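Local structure of manganese-dependent inorganic pyrophosphatase (Methanocaldococcus jannaschii, 2EB0) at residues D11-V20 and L139-D147; K211-I221 and Y246-M257. The protein catalyses the manganese-dependent hydrolysis of diphosphate to two phosphates, as a family II (class C) inorganic pyrophosphatase. All coordinates share one frame; numbering follows the deposited sequence.

Contact 1: residues D11-V20 and L139-D147; sequences DTDSIASAIV and LLLSAIISD. With MN (manganese (II) ion), chain E; MN (manganese (II) ion), chain F.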
loop_
_atom_site.group_PDB
_atom_site.type_symbol
_atom_site.label_atom_id
_atom_site.label_comp_id
_atom_site.label_asym_id
_atom_site.label_seq_id
_atom_site.Cartn_x
_atom_site.Cartn_y
_atom_site.Cartn_z
ATOM N N ASP B 11 9.379 -17.885 -6.257
ATOM C CA ASP B 11 9.168 -18.247 -7.649
ATOM C C ASP B 11 10.139 -17.354 -8.409
ATOM O O ASP B 11 10.866 -16.560 -7.800
ATOM C CB ASP B 11 7.737 -17.972 -8.098
ATOM C CG ASP B 11 7.262 -16.601 -7.704
ATOM O OD1 ASP B 11 8.106 -15.697 -7.517
ATOM O OD2 ASP B 11 6.031 -16.425 -7.592
ATOM N N THR B 12 10.151 -17.479 -9.729
ATOM C CA THR B 12 11.053 -16.695 -10.550
ATOM C C THR B 12 10.894 -15.191 -10.389
ATOM O O THR B 12 11.892 -14.472 -10.397
ATOM C CB THR B 12 10.889 -17.062 -12.027
ATOM O OG1 THR B 12 11.289 -18.422 -12.208
ATOM C CG2 THR B 12 11.745 -16.153 -12.914
ATOM N N ASP B 13 9.657 -14.715 -10.249
ATOM C CA ASP B 13 9.427 -13.277 -10.091
ATOM C C ASP B 13 10.145 -12.797 -8.835
ATOM O O ASP B 13 10.873 -11.817 -8.873
ATOM C CB ASP B 13 7.928 -12.954 -9.975
ATOM C CG ASP B 13 7.640 -11.457 -10.086
ATOM O OD1 ASP B 13 6.580 -11.011 -9.609
ATOM O OD2 ASP B 13 8.461 -10.713 -10.657
ATOM N N SER B 14 9.937 -13.507 -7.727
ATOM C CA SER B 14 10.565 -13.174 -6.454
ATOM C C SER B 14 12.094 -13.135 -6.519
ATOM O O SER B 14 12.722 -12.271 -5.909
ATOM C CB SER B 14 10.147 -14.187 -5.380
ATOM O OG SER B 14 9.054 -13.709 -4.614
ATOM N N ILE B 15 12.684 -14.082 -7.244
ATOM C CA ILE B 15 14.135 -14.175 -7.368
ATOM C C ILE B 15 14.691 -13.091 -8.279
ATOM O O ILE B 15 15.572 -12.338 -7.874
ATOM C CB ILE B 15 14.547 -15.575 -7.889
ATOM C CG1 ILE B 15 14.156 -16.638 -6.854
ATOM C CG2 ILE B 15 16.040 -15.631 -8.184
ATOM C CD1 ILE B 15 14.880 -16.507 -5.523
ATOM N N ALA B 16 14.166 -13.013 -9.499
ATOM C CA ALA B 16 14.597 -12.013 -10.470
ATOM C C ALA B 16 14.403 -10.590 -9.946
ATOM O O ALA B 16 15.306 -9.762 -10.036
ATOM C CB ALA B 16 13.828 -12.194 -11.777
ATOM N N SER B 17 13.226 -10.300 -9.400
ATOM C CA SER B 17 12.962 -8.966 -8.871
ATOM C C SER B 17 13.896 -8.589 -7.727
ATOM O O SER B 17 14.239 -7.423 -7.562
ATOM C CB SER B 17 11.511 -8.853 -8.410
ATOM O OG SER B 17 10.626 -8.915 -9.517
ATOM N N ALA B 18 14.299 -9.571 -6.930
ATOM C CA ALA B 18 15.205 -9.313 -5.815
ATOM C C ALA B 18 16.590 -8.969 -6.345
ATOM O O ALA B 18 17.227 -8.019 -5.892
ATOM C CB ALA B 18 15.291 -10.540 -4.906
ATOM N N ILE B 19 17.046 -9.760 -7.307
ATOM C CA ILE B 19 18.359 -9.571 -7.908
ATOM C C ILE B 19 18.460 -8.238 -8.651
ATOM O O ILE B 19 19.371 -7.451 -8.409
ATOM C CB ILE B 19 18.684 -10.748 -8.885
ATOM C CG1 ILE B 19 19.048 -11.993 -8.081
ATOM C CG2 ILE B 19 19.815 -10.374 -9.827
ATOM C CD1 ILE B 19 19.173 -13.234 -8.916
ATOM N N VAL B 20 17.509 -7.988 -9.544
ATOM C CA VAL B 20 17.512 -6.774 -10.345
ATOM C C VAL B 20 17.347 -5.504 -9.507
ATOM O O VAL B 20 18.073 -4.534 -9.708
ATOM C CB VAL B 20 16.426 -6.861 -11.445
ATOM C CG1 VAL B 20 16.466 -5.629 -12.344
ATOM C CG2 VAL B 20 16.657 -8.130 -12.273
ATOM N N LEU B 139 16.261 -11.870 -16.956
ATOM C CA LEU B 139 15.566 -12.324 -15.750
ATOM C C LEU B 139 14.206 -11.661 -15.629
ATOM O O LEU B 139 13.219 -12.310 -15.284
ATOM C CB LEU B 139 16.357 -12.006 -14.479
ATOM C CG LEU B 139 17.730 -12.614 -14.210
ATOM C CD1 LEU B 139 18.069 -12.328 -12.754
ATOM C CD2 LEU B 139 17.749 -14.119 -14.473
ATOM N N LEU B 140 14.162 -10.360 -15.895
ATOM C CA LEU B 140 12.913 -9.621 -15.815
ATOM C C LEU B 140 11.942 -10.210 -16.819
ATOM O O LEU B 140 10.748 -10.361 -16.539
ATOM C CB LEU B 140 13.138 -8.142 -16.121
ATOM C CG LEU B 140 13.961 -7.326 -15.124
ATOM C CD1 LEU B 140 13.966 -5.856 -15.576
ATOM C CD2 LEU B 140 13.377 -7.463 -13.722
ATOM N N LEU B 141 12.470 -10.533 -17.996
ATOM C CA LEU B 141 11.680 -11.122 -19.065
ATOM C C LEU B 141 11.111 -12.445 -18.588
ATOM O O LEU B 141 9.921 -12.707 -18.727
ATOM C CB LEU B 141 12.550 -11.370 -20.297
ATOM C CG LEU B 141 11.870 -12.174 -21.411
ATOM C CD1 LEU B 141 10.519 -11.567 -21.754
ATOM C CD2 LEU B 141 12.780 -12.193 -22.638
ATOM N N SER B 142 11.977 -13.280 -18.032
ATOM C CA SER B 142 11.566 -14.587 -17.535
ATOM C C SER B 142 10.505 -14.436 -16.445
ATOM O O SER B 142 9.523 -15.181 -16.408
ATOM C CB SER B 142 12.775 -15.335 -16.972
ATOM O OG SER B 142 13.831 -15.345 -17.912
ATOM N N ALA B 143 10.712 -13.466 -15.563
ATOM C CA ALA B 143 9.782 -13.217 -14.471
ATOM C C ALA B 143 8.403 -12.874 -15.012
ATOM O O ALA B 143 7.398 -13.390 -14.528
ATOM C CB ALA B 143 10.300 -12.079 -13.582
ATOM N N ILE B 144 8.353 -12.006 -16.016
ATOM C CA ILE B 144 7.079 -11.618 -16.599
ATOM C C ILE B 144 6.379 -12.832 -17.207
ATOM O O ILE B 144 5.212 -13.094 -16.916
ATOM C CB ILE B 144 7.263 -10.513 -17.670
ATOM C CG1 ILE B 144 7.868 -9.261 -17.011
ATOM C CG2 ILE B 144 5.924 -10.164 -18.295
ATOM C CD1 ILE B 144 7.980 -8.052 -17.917
ATOM N N ILE B 145 7.100 -13.582 -18.035
ATOM C CA ILE B 145 6.541 -14.763 -18.664
ATOM C C ILE B 145 6.075 -15.769 -17.617
ATOM O O ILE B 145 5.006 -16.366 -17.744
ATOM C CB ILE B 145 7.574 -15.453 -19.573
ATOM C CG1 ILE B 145 7.798 -14.606 -20.829
ATOM C CG2 ILE B 145 7.102 -16.872 -19.923
ATOM C CD1 ILE B 145 9.009 -15.014 -21.648
ATOM N N SER B 146 6.886 -15.957 -16.586
ATOM C CA SER B 146 6.563 -16.905 -15.540
ATOM C C SER B 146 5.310 -16.518 -14.786
ATOM O O SER B 146 4.399 -17.323 -14.620
ATOM C CB SER B 146 7.725 -17.015 -14.554
ATOM O OG SER B 146 7.323 -17.758 -13.415
ATOM N N ASP B 147 5.262 -15.273 -14.334
ATOM C CA ASP B 147 4.125 -14.798 -13.564
ATOM C C ASP B 147 2.801 -14.742 -14.326
ATOM O O ASP B 147 1.739 -14.988 -13.754
ATOM C CB ASP B 147 4.455 -13.433 -12.976
ATOM C CG ASP B 147 4.521 -13.463 -11.470
ATOM O OD1 ASP B 147 5.031 -14.460 -10.913
ATOM O OD2 ASP B 147 4.069 -12.490 -10.841
HETATM MN MN MN E . 4.993 -12.106 -8.672
HETATM MN MN MN F . 5.758 -14.513 -6.413
HETATM O O HOH W 1 7.273 -16.060 -11.015
#

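Contact 2: residues K211-I221 and Y246-M257; sequences KKVGIGQVEVI and YDLIVFLITDIM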
loop_
_atom_site.group_PDB
_atom_site.type_symbol
_atom_site.label_atom_id
_atom_site.label_comp_id
_atom_site.label_asym_id
_atom_site.label_seq_id
_atom_site.Cartn_x
_atom_site.Cartn_y
_atom_site.Cartn_z
ATOM N N LYS B 211 -8.283 -15.707 10.366
ATOM C CA LYS B 211 -8.187 -17.124 10.014
ATOM C C LYS B 211 -6.957 -17.483 9.185
ATOM O O LYS B 211 -6.579 -16.772 8.249
ATOM C CB LYS B 211 -9.442 -17.569 9.265
ATOM C CG LYS B 211 -10.738 -17.348 10.027
ATOM C CD LYS B 211 -10.786 -18.152 11.314
ATOM C CE LYS B 211 -12.142 -18.025 11.979
ATOM N NZ LYS B 211 -13.220 -18.570 11.105
ATOM N N LYS B 212 -6.340 -18.604 9.538
ATOM C CA LYS B 212 -5.163 -19.082 8.839
ATOM C C LYS B 212 -5.601 -19.865 7.608
ATOM O O LYS B 212 -6.196 -20.938 7.722
ATOM C CB LYS B 212 -4.336 -19.975 9.769
ATOM C CG LYS B 212 -3.058 -20.537 9.160
ATOM C CD LYS B 212 -2.308 -21.385 10.188
ATOM C CE LYS B 212 -1.062 -22.033 9.606
ATOM N NZ LYS B 212 -0.048 -21.037 9.184
ATOM N N VAL B 213 -5.329 -19.315 6.427
ATOM C CA VAL B 213 -5.685 -19.993 5.188
ATOM C C VAL B 213 -4.451 -20.201 4.335
ATOM O O VAL B 213 -3.543 -19.364 4.305
ATOM C CB VAL B 213 -6.737 -19.207 4.371
ATOM C CG1 VAL B 213 -7.098 -19.978 3.097
ATOM C CG2 VAL B 213 -7.990 -18.993 5.210
ATOM N N GLY B 214 -4.412 -21.343 3.661
ATOM C CA GLY B 214 -3.294 -21.656 2.800
ATOM C C GLY B 214 -3.806 -21.926 1.401
ATOM O O GLY B 214 -4.862 -22.541 1.220
ATOM N N ILE B 215 -3.069 -21.450 0.404
ATOM C CA ILE B 215 -3.462 -21.662 -0.982
ATOM C C ILE B 215 -2.233 -22.073 -1.767
ATOM O O ILE B 215 -1.343 -21.262 -2.016
ATOM C CB ILE B 215 -4.068 -20.385 -1.604
ATOM C CG1 ILE B 215 -5.180 -19.848 -0.706
ATOM C CG2 ILE B 215 -4.639 -20.700 -2.984
ATOM C CD1 ILE B 215 -5.778 -18.528 -1.182
ATOM N N GLY B 216 -2.183 -23.349 -2.129
ATOM C CA GLY B 216 -1.059 -23.869 -2.886
ATOM C C GLY B 216 -1.459 -23.977 -4.339
ATOM O O GLY B 216 -2.640 -23.859 -4.664
ATOM N N GLN B 217 -0.490 -24.225 -5.211
ATOM C CA GLN B 217 -0.787 -24.314 -6.625
ATOM C C GLN B 217 0.299 -24.987 -7.445
ATOM O O GLN B 217 1.478 -24.922 -7.116
ATOM C CB GLN B 217 -1.031 -22.904 -7.178
ATOM C CG GLN B 217 -1.190 -22.832 -8.689
ATOM C CD GLN B 217 -1.575 -21.447 -9.168
ATOM O OE1 GLN B 217 -1.031 -20.443 -8.701
ATOM N NE2 GLN B 217 -2.506 -21.383 -10.114
ATOM N N VAL B 218 -0.115 -25.645 -8.516
ATOM C CA VAL B 218 0.825 -26.279 -9.417
ATOM C C VAL B 218 0.269 -25.990 -10.809
ATOM O O VAL B 218 -0.936 -26.036 -11.019
ATOM C CB VAL B 218 0.940 -27.801 -9.162
ATOM C CG1 VAL B 218 -0.393 -28.478 -9.380
ATOM C CG2 VAL B 218 2.005 -28.394 -10.074
ATOM N N GLU B 219 1.150 -25.664 -11.745
ATOM C CA GLU B 219 0.742 -25.336 -13.112
ATOM C C GLU B 219 1.385 -26.322 -14.090
ATOM O O GLU B 219 2.606 -26.400 -14.183
ATOM C CB GLU B 219 1.173 -23.896 -13.446
ATOM C CG GLU B 219 0.652 -22.862 -12.452
ATOM C CD GLU B 219 1.349 -21.505 -12.551
ATOM O OE1 GLU B 219 2.594 -21.444 -12.408
ATOM O OE2 GLU B 219 0.647 -20.492 -12.763
ATOM N N VAL B 220 0.563 -27.069 -14.822
ATOM C CA VAL B 220 1.097 -28.053 -15.751
ATOM C C VAL B 220 0.411 -28.029 -17.106
ATOM O O VAL B 220 -0.693 -27.509 -17.255
ATOM C CB VAL B 220 0.983 -29.489 -15.174
ATOM C CG1 VAL B 220 1.696 -29.572 -13.829
ATOM C CG2 VAL B 220 -0.486 -29.870 -15.013
ATOM N N ILE B 221 1.083 -28.602 -18.094
ATOM C CA ILE B 221 0.542 -28.663 -19.438
ATOM C C ILE B 221 -0.346 -29.903 -19.583
ATOM O O ILE B 221 -1.344 -29.883 -20.300
ATOM C CB ILE B 221 1.680 -28.684 -20.473
ATOM C CG1 ILE B 221 2.523 -27.410 -20.315
ATOM C CG2 ILE B 221 1.098 -28.757 -21.881
ATOM C CD1 ILE B 221 3.772 -27.366 -21.184
ATOM N N TYR B 246 -4.486 -24.773 10.157
ATOM C CA TYR B 246 -5.101 -24.004 9.082
ATOM C C TYR B 246 -6.617 -24.089 9.207
ATOM O O TYR B 246 -7.164 -25.161 9.457
ATOM C CB TYR B 246 -4.713 -24.561 7.712
ATOM C CG TYR B 246 -3.315 -24.244 7.265
ATOM C CD1 TYR B 246 -2.222 -24.964 7.747
ATOM C CD2 TYR B 246 -3.082 -23.230 6.334
ATOM C CE1 TYR B 246 -0.932 -24.685 7.310
ATOM C CE2 TYR B 246 -1.797 -22.944 5.892
ATOM C CZ TYR B 246 -0.729 -23.674 6.381
ATOM O OH TYR B 246 0.538 -23.403 5.930
ATOM N N ASP B 247 -7.300 -22.964 9.033
ATOM C CA ASP B 247 -8.750 -22.988 9.096
ATOM C C ASP B 247 -9.229 -23.547 7.761
ATOM O O ASP B 247 -10.283 -24.189 7.685
ATOM C CB ASP B 247 -9.304 -21.583 9.313
ATOM C CG ASP B 247 -10.816 -21.563 9.393
ATOM O OD1 ASP B 247 -11.468 -21.277 8.364
ATOM O OD2 ASP B 247 -11.351 -21.852 10.489
ATOM N N LEU B 248 -8.427 -23.314 6.718
ATOM C CA LEU B 248 -8.739 -23.782 5.365
ATOM C C LEU B 248 -7.534 -23.851 4.434
ATOM O O LEU B 248 -6.613 -23.022 4.506
ATOM C CB LEU B 248 -9.782 -22.869 4.710
ATOM C CG LEU B 248 -9.972 -23.013 3.191
ATOM C CD1 LEU B 248 -10.679 -24.326 2.849
ATOM C CD2 LEU B 248 -10.774 -21.822 2.675
ATOM N N ILE B 249 -7.557 -24.843 3.548
ATOM C CA ILE B 249 -6.500 -25.028 2.560
ATOM C C ILE B 249 -7.116 -25.351 1.199
ATOM O O ILE B 249 -8.022 -26.184 1.086
ATOM C CB ILE B 249 -5.516 -26.167 2.944
ATOM C CG1 ILE B 249 -4.617 -25.717 4.099
ATOM C CG2 ILE B 249 -4.660 -26.543 1.734
ATOM C CD1 ILE B 249 -3.550 -26.726 4.489
ATOM N N VAL B 250 -6.625 -24.655 0.180
ATOM C CA VAL B 250 -7.073 -24.821 -1.197
ATOM C C VAL B 250 -5.812 -25.039 -2.029
ATOM O O VAL B 250 -4.848 -24.279 -1.907
ATOM C CB VAL B 250 -7.789 -23.549 -1.709
ATOM C CG1 VAL B 250 -8.123 -23.688 -3.191
ATOM C CG2 VAL B 250 -9.042 -23.295 -0.890
ATOM N N PHE B 251 -5.807 -26.091 -2.844
ATOM C CA PHE B 251 -4.666 -26.378 -3.697
ATOM C C PHE B 251 -5.149 -26.359 -5.130
ATOM O O PHE B 251 -6.041 -27.127 -5.508
ATOM C CB PHE B 251 -4.072 -27.742 -3.397
ATOM C CG PHE B 251 -2.714 -27.939 -3.995
ATOM C CD1 PHE B 251 -1.591 -27.400 -3.380
ATOM C CD2 PHE B 251 -2.557 -28.630 -5.194
ATOM C CE1 PHE B 251 -0.330 -27.544 -3.948
ATOM C CE2 PHE B 251 -1.302 -28.778 -5.770
ATOM C CZ PHE B 251 -0.184 -28.232 -5.144
ATOM N N LEU B 252 -4.546 -25.485 -5.925
ATOM C CA LEU B 252 -4.930 -25.329 -7.316
ATOM C C LEU B 252 -4.114 -26.159 -8.297
ATOM O O LEU B 252 -2.908 -25.940 -8.463
ATOM C CB LEU B 252 -4.828 -23.854 -7.716
ATOM C CG LEU B 252 -5.590 -22.877 -6.825
ATOM C CD1 LEU B 252 -5.230 -21.446 -7.201
ATOM C CD2 LEU B 252 -7.084 -23.127 -6.937
ATOM N N ILE B 253 -4.770 -27.124 -8.935
ATOM C CA ILE B 253 -4.106 -27.922 -9.956
ATOM C C ILE B 253 -4.474 -27.144 -11.214
ATOM O O ILE B 253 -5.563 -27.304 -11.748
ATOM C CB ILE B 253 -4.676 -29.338 -10.047
ATOM C CG1 ILE B 253 -4.420 -30.078 -8.735
ATOM C CG2 ILE B 253 -4.036 -30.078 -11.215
ATOM C CD1 ILE B 253 -5.017 -31.489 -8.686
ATOM N N THR B 254 -3.575 -26.272 -11.650
ATOM C CA THR B 254 -3.823 -25.419 -12.806
ATOM C C THR B 254 -3.454 -26.028 -14.166
ATOM O O THR B 254 -2.302 -26.382 -14.440
ATOM C CB THR B 254 -3.106 -24.063 -12.605
ATOM O OG1 THR B 254 -3.637 -23.430 -11.433
ATOM C CG2 THR B 254 -3.298 -23.147 -13.800
ATOM N N ASP B 255 -4.467 -26.159 -15.008
ATOM C CA ASP B 255 -4.297 -26.710 -16.341
ATOM C C ASP B 255 -3.953 -25.547 -17.266
ATOM O O ASP B 255 -4.823 -24.787 -17.674
ATOM C CB ASP B 255 -5.595 -27.378 -16.775
ATOM C CG ASP B 255 -5.479 -28.061 -18.114
ATOM O OD1 ASP B 255 -5.807 -29.266 -18.172
ATOM O OD2 ASP B 255 -5.066 -27.400 -19.099
ATOM N N ILE B 256 -2.678 -25.411 -17.590
ATOM C CA ILE B 256 -2.236 -24.314 -18.436
ATOM C C ILE B 256 -2.964 -24.224 -19.772
ATOM O O ILE B 256 -3.303 -23.135 -20.206
ATOM C CB ILE B 256 -0.708 -24.381 -18.660
ATOM C CG1 ILE B 256 0.009 -24.126 -17.328
ATOM C CG2 ILE B 256 -0.275 -23.346 -19.699
ATOM C CD1 ILE B 256 1.489 -24.415 -17.356
ATOM N N MET B 257 -3.229 -25.351 -20.419
ATOM C CA MET B 257 -3.919 -25.302 -21.704
ATOM C C MET B 257 -5.412 -24.977 -21.582
ATOM O O MET B 257 -5.925 -24.163 -22.341
ATOM C CB MET B 257 -3.713 -26.611 -22.473
ATOM C CG MET B 257 -2.236 -26.940 -22.735
ATOM S SD MET B 257 -1.228 -25.508 -23.262
ATOM C CE MET B 257 -1.685 -25.407 -24.995
HETATM O O HOH W 2 -13.765 -21.686 10.936
HETATM O O HOH W 3 1.901 -23.238 8.457
#

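Contact 1: residues D11-V20 and L139-D147
Asp13 turns its CG anti to the backbone N (chi1 -169°), while Asp147 holds its carboxylate at an unusual chi1 of -115°; these torsions bring the two acids onto one manganese ion. Asp13 sits in the first turn of helix 12-25 of the DHH domain, beside the last turn of helix 134-148, and the two short segments pack at 8.4 Å between axes, nearly antiparallel. Asp13 OD1 binds the metal at 2.1 Å and Asp147 OD2 binds it at 2.4 Å, their carboxylate planes 63° apart; Asp66 and His88 complete the protein ligands. The two ligand oxygens, Asp13 OD1 and Asp147 OD2, lie 3.2 Å apart, both bound to the same ion. A second grip fixes the rotation of Asp13: Thr109 N donates to OD1, and Ser17 OG comes to OD2 from above the carboxylate plane. Asp11 serves the other manganese through OD2, with His7 and Asp66, and spends OD1 on a nearly straight N-cap bond from Ser14 N, so one carboxylate joins helix start to metal.

Away from the ions the interface is small and apolar. Ala16 CB fits against Leu139 CB at 3.7 Å and also faces Ala143 CB; such short side chains let the helices come close. One turn further, Val20 CG2 lies 3.6 Å from Leu140 CD2, and Ile19 crosses Leu139 at about a right angle. Near the metals, Thr12 lays CG2 against the backbone of Ala143, while Glu38 takes hydrogen bonds from both Thr12 OG1 and Ser146 OG. One water ties the helices together: it accepts from Asp13 N at 2.8 Å and donates to Ser146 OG and Asp147 OD1.

Contact 2: residues K211-I221 and Y246-M257
Thr254 OG1 is gripped by Gln217 NE2, which reaches it at 2.7 Å with the hydroxyl in the plane of the amide, and by Ser261 OG from the next strand. The extended Gln217 chain, CG anti to the backbone N (chi1 173°), carries the amide across to that hydroxyl, and NE2 also bonds Met291 O, so two acceptors hold the amide's rotation. This joins two neighbouring parallel strands, 211-220 and 248-255, in the mixed sheet of the DHHA2 domain, linked by a beta-alpha-beta crossover through helix 230-243. Backbone hydrogen bonds of the parallel pair run from Asp247 N-Lys212 O at one end to Ile256 N-Val220 O at the other.

Gly214 and Gly216 have aromatic neighbours on the same face. The Tyr246 ring turns its edge to Gly214 N, and Phe251 CD1 lies 3.6 Å from Gly216 CA; the rings sit where a CB on these residues would be expected to clash. Phe251 CE2 also meets Val218 CG1 at 3.7 Å.

Over one face of Tyr246, Lys212 CE stands above the ring centre, 3.5 Å from the centroid, and NZ makes a cation-pi contact at 4.2 Å, 23° off the normal. Ile249 CD1 sits over the opposite face, toward the rim. Tyr246 OH bonds Asn205 on the neighbouring edge strand and takes a water that also bonds Lys212 NZ. A leucine here would probably leave Lys212 without its aromatic platform and Asn205 without the hydroxyl that ties this end of the sheet. Just before the strand, Asp247 OD1 bonds Tyr305 OH, while Lys211 NZ forms a long salt bridge to Asp247 OD2; one water bridges them, accepting from Lys211 NZ at 3.2 Å and donating to Asp247 OD2.

In the fold
Contact 1 belongs to the DHH domain and contact 2 to the DHHA2 domain; their centres lie 21 Å apart on opposite sides of the chain's centre, with nearest atoms about 5 Å apart and no touch. Contact 1 brings metal ligands together from two helices. Contact 2 pairs two strands of the sheet that faces them across the interdomain cleft: the Glu219 side chain is about 8 Å from those of Asp11 and Asp147, and Gln217 is about 9 Å from a manganese ion. This fits the family II pyrophosphatase plan, in which the active site lies between the domains. Helix 176-188 touches both contacts, meeting Ser142 and Ile145 on helix 134-148, and Ile221 and Ile256 in contact 2.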